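Local atomic coordinates of partner of xrn-2 protein 1 (PDB entry 5FIR), a protein that binds the exoribonuclease XRN-2 directly through its N-terminal domain, stabilising it and raising its activity in the turnover of mature microRNAs. Residues 25-30 against 45-50. Sequence-based numbering, arbitrary orientation.
Sequences LRKAFM and LSQLFI
This is a buried helix-helix contact at the centre of the all-helical XRN2-binding domain (XTBD). It packs 25-30 of helix 20-33 against 45-50 of helix 39-55. Both are alpha-helical; Phe49 N bonds Leu45 O at 2.9 Å. The axes of the two segments cross obliquely, with N-to-C directions at 134° and closest approach 9.4 Å. Met30 CA and Ser46 CA are nearest, 6.1 Å apart. Phe29 and Phe49 (chi1 -174° and 170°) point across. The Phe29 and Phe49 ring planes are 26° apart but offset, hardly overlapping; Phe29 CD2 lies 3.2 Å from Phe49 CD2. Phe49 CB makes a CH-pi contact over the Phe29 ring face. Leu25 CD2 packs on Phe49 CE2 at 3.7 Å. Arg26 CG reaches Ile50 CD1 at 3.4 Å. Arg26 has its main polar partner in Glu18, by a salt bridge. Ser46 OG is hydrogen-bonded to Gln43 O. Gln47 and Leu48 pack on Asp502 of the exoribonuclease chain, so helix 39-55 also takes part in XRN-2 binding. Arg26 NH1 gives Ser46 OG a weak hydrogen bond of 3.3 Å.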
loop_
_atom_site.group_PDB
_atom_site.type_symbol
_atom_site.label_atom_id
_atom_site.label_comp_id
_atom_site.label_asym_id
_atom_site.label_seq_id
_atom_site.Cartn_x
_atom_site.Cartn_y
_atom_site.Cartn_z
ATOM N N LEU B 25 -19.551 -7.386 -26.632
ATOM C CA LEU B 25 -20.303 -8.339 -25.838
ATOM C C LEU B 25 -21.138 -7.627 -24.787
ATOM O O LEU B 25 -22.323 -7.930 -24.616
ATOM C CB LEU B 25 -19.353 -9.321 -25.170
ATOM C CG LEU B 25 -19.649 -10.785 -25.497
ATOM C CD1 LEU B 25 -18.637 -11.298 -26.508
ATOM C CD2 LEU B 25 -19.686 -11.653 -24.230
ATOM N N ARG B 26 -20.554 -6.638 -24.109
ATOM C CA ARG B 26 -21.325 -5.852 -23.150
ATOM C C ARG B 26 -22.429 -5.063 -23.843
ATOM O O ARG B 26 -23.546 -4.966 -23.323
ATOM C CB ARG B 26 -20.408 -4.912 -22.361
ATOM C CG ARG B 26 -19.976 -5.439 -21.009
ATOM C CD ARG B 26 -20.231 -4.439 -19.909
ATOM N NE ARG B 26 -19.667 -3.118 -20.162
ATOM C CZ ARG B 26 -20.113 -2.013 -19.567
ATOM N NH1 ARG B 26 -21.108 -2.105 -18.685
ATOM N NH2 ARG B 26 -19.568 -0.826 -19.841
ATOM N N LYS B 27 -22.134 -4.487 -25.012
ATOM C CA LYS B 27 -23.146 -3.717 -25.725
ATOM C C LYS B 27 -24.378 -4.575 -26.002
ATOM O O LYS B 27 -25.516 -4.171 -25.715
ATOM C CB LYS B 27 -22.575 -3.165 -27.034
ATOM C CG LYS B 27 -23.504 -2.157 -27.705
ATOM C CD LYS B 27 -23.166 -1.897 -29.184
ATOM C CE LYS B 27 -21.970 -0.990 -29.391
ATOM N NZ LYS B 27 -21.661 -0.899 -30.847
ATOM N N ALA B 28 -24.156 -5.780 -26.537
ATOM C CA ALA B 28 -25.254 -6.648 -26.951
ATOM C C ALA B 28 -26.112 -7.101 -25.771
ATOM O O ALA B 28 -27.333 -7.258 -25.904
ATOM C CB ALA B 28 -24.693 -7.842 -27.712
ATOM N N PHE B 29 -25.492 -7.367 -24.621
ATOM C CA PHE B 29 -26.273 -7.727 -23.447
ATOM C C PHE B 29 -27.122 -6.557 -22.975
ATOM O O PHE B 29 -28.303 -6.729 -22.641
ATOM C CB PHE B 29 -25.350 -8.225 -22.338
ATOM C CG PHE B 29 -26.071 -8.754 -21.137
ATOM C CD1 PHE B 29 -26.702 -7.894 -20.250
ATOM C CD2 PHE B 29 -26.101 -10.098 -20.877
ATOM C CE1 PHE B 29 -27.358 -8.375 -19.145
ATOM C CE2 PHE B 29 -26.753 -10.583 -19.764
ATOM C CZ PHE B 29 -27.383 -9.722 -18.897
HETATM N N MSE B 30 -26.542 -5.369 -22.920
HETATM C CA MSE B 30 -27.293 -4.222 -22.477
HETATM C C MSE B 30 -28.419 -3.947 -23.459
HETATM O O MSE B 30 -29.509 -3.555 -23.043
HETATM C CB MSE B 30 -26.386 -3.012 -22.323
HETATM C CG MSE B 30 -25.212 -3.296 -21.450
HETATM SE SE MSE B 30 -24.353 -1.735 -20.698
HETATM C CE MSE B 30 -25.713 -1.076 -19.447
ATOM N N LEU B 45 -26.126 -6.186 -13.986
ATOM C CA LEU B 45 -26.333 -7.440 -14.689
ATOM C C LEU B 45 -25.419 -7.551 -15.896
ATOM O O LEU B 45 -24.897 -8.629 -16.188
ATOM C CB LEU B 45 -27.786 -7.541 -15.104
ATOM C CG LEU B 45 -28.699 -7.639 -13.904
ATOM C CD1 LEU B 45 -30.103 -7.236 -14.280
ATOM C CD2 LEU B 45 -28.662 -9.064 -13.438
ATOM N N SER B 46 -25.165 -6.440 -16.585
ATOM C CA SER B 46 -24.291 -6.540 -17.744
ATOM C C SER B 46 -22.869 -6.848 -17.313
ATOM O O SER B 46 -22.181 -7.673 -17.933
ATOM C CB SER B 46 -24.325 -5.254 -18.563
ATOM O OG SER B 46 -23.551 -4.218 -17.998
ATOM N N GLN B 47 -22.415 -6.204 -16.239
ATOM C CA GLN B 47 -21.091 -6.515 -15.722
ATOM C C GLN B 47 -21.030 -7.933 -15.182
ATOM O O GLN B 47 -20.017 -8.628 -15.328
ATOM C CB GLN B 47 -20.699 -5.500 -14.667
ATOM C CG GLN B 47 -20.089 -4.307 -15.294
ATOM C CD GLN B 47 -18.778 -4.673 -15.923
ATOM O OE1 GLN B 47 -18.505 -4.314 -17.066
ATOM N NE2 GLN B 47 -17.973 -5.444 -15.197
ATOM N N LEU B 48 -22.115 -8.378 -14.575
ATOM C CA LEU B 48 -22.171 -9.737 -14.078
ATOM C C LEU B 48 -21.976 -10.724 -15.219
ATOM O O LEU B 48 -21.195 -11.677 -15.112
ATOM C CB LEU B 48 -23.513 -9.899 -13.385
ATOM C CG LEU B 48 -23.853 -10.991 -12.416
ATOM C CD1 LEU B 48 -22.858 -10.961 -11.303
ATOM C CD2 LEU B 48 -25.175 -10.558 -11.886
ATOM N N PHE B 49 -22.616 -10.452 -16.356
ATOM C CA PHE B 49 -22.514 -11.324 -17.522
ATOM C C PHE B 49 -21.078 -11.433 -18.001
ATOM O O PHE B 49 -20.529 -12.531 -18.089
ATOM C CB PHE B 49 -23.421 -10.795 -18.631
ATOM C CG PHE B 49 -23.225 -11.453 -19.965
ATOM C CD1 PHE B 49 -23.427 -12.826 -20.120
ATOM C CD2 PHE B 49 -22.934 -10.695 -21.089
ATOM C CE1 PHE B 49 -23.286 -13.441 -21.355
ATOM C CE2 PHE B 49 -22.794 -11.295 -22.327
ATOM C CZ PHE B 49 -22.972 -12.674 -22.462
ATOM N N ILE B 50 -20.423 -10.301 -18.266
ATOM C CA ILE B 50 -19.070 -10.434 -18.789
ATOM C C ILE B 50 -18.075 -10.810 -17.714
ATOM O O ILE B 50 -16.964 -11.229 -18.039
ATOM C CB ILE B 50 -18.552 -9.198 -19.532
ATOM C CG1 ILE B 50 -18.407 -8.047 -18.614
ATOM C CG2 ILE B 50 -19.439 -8.813 -20.687
ATOM C CD1 ILE B 50 -17.543 -7.064 -19.276
#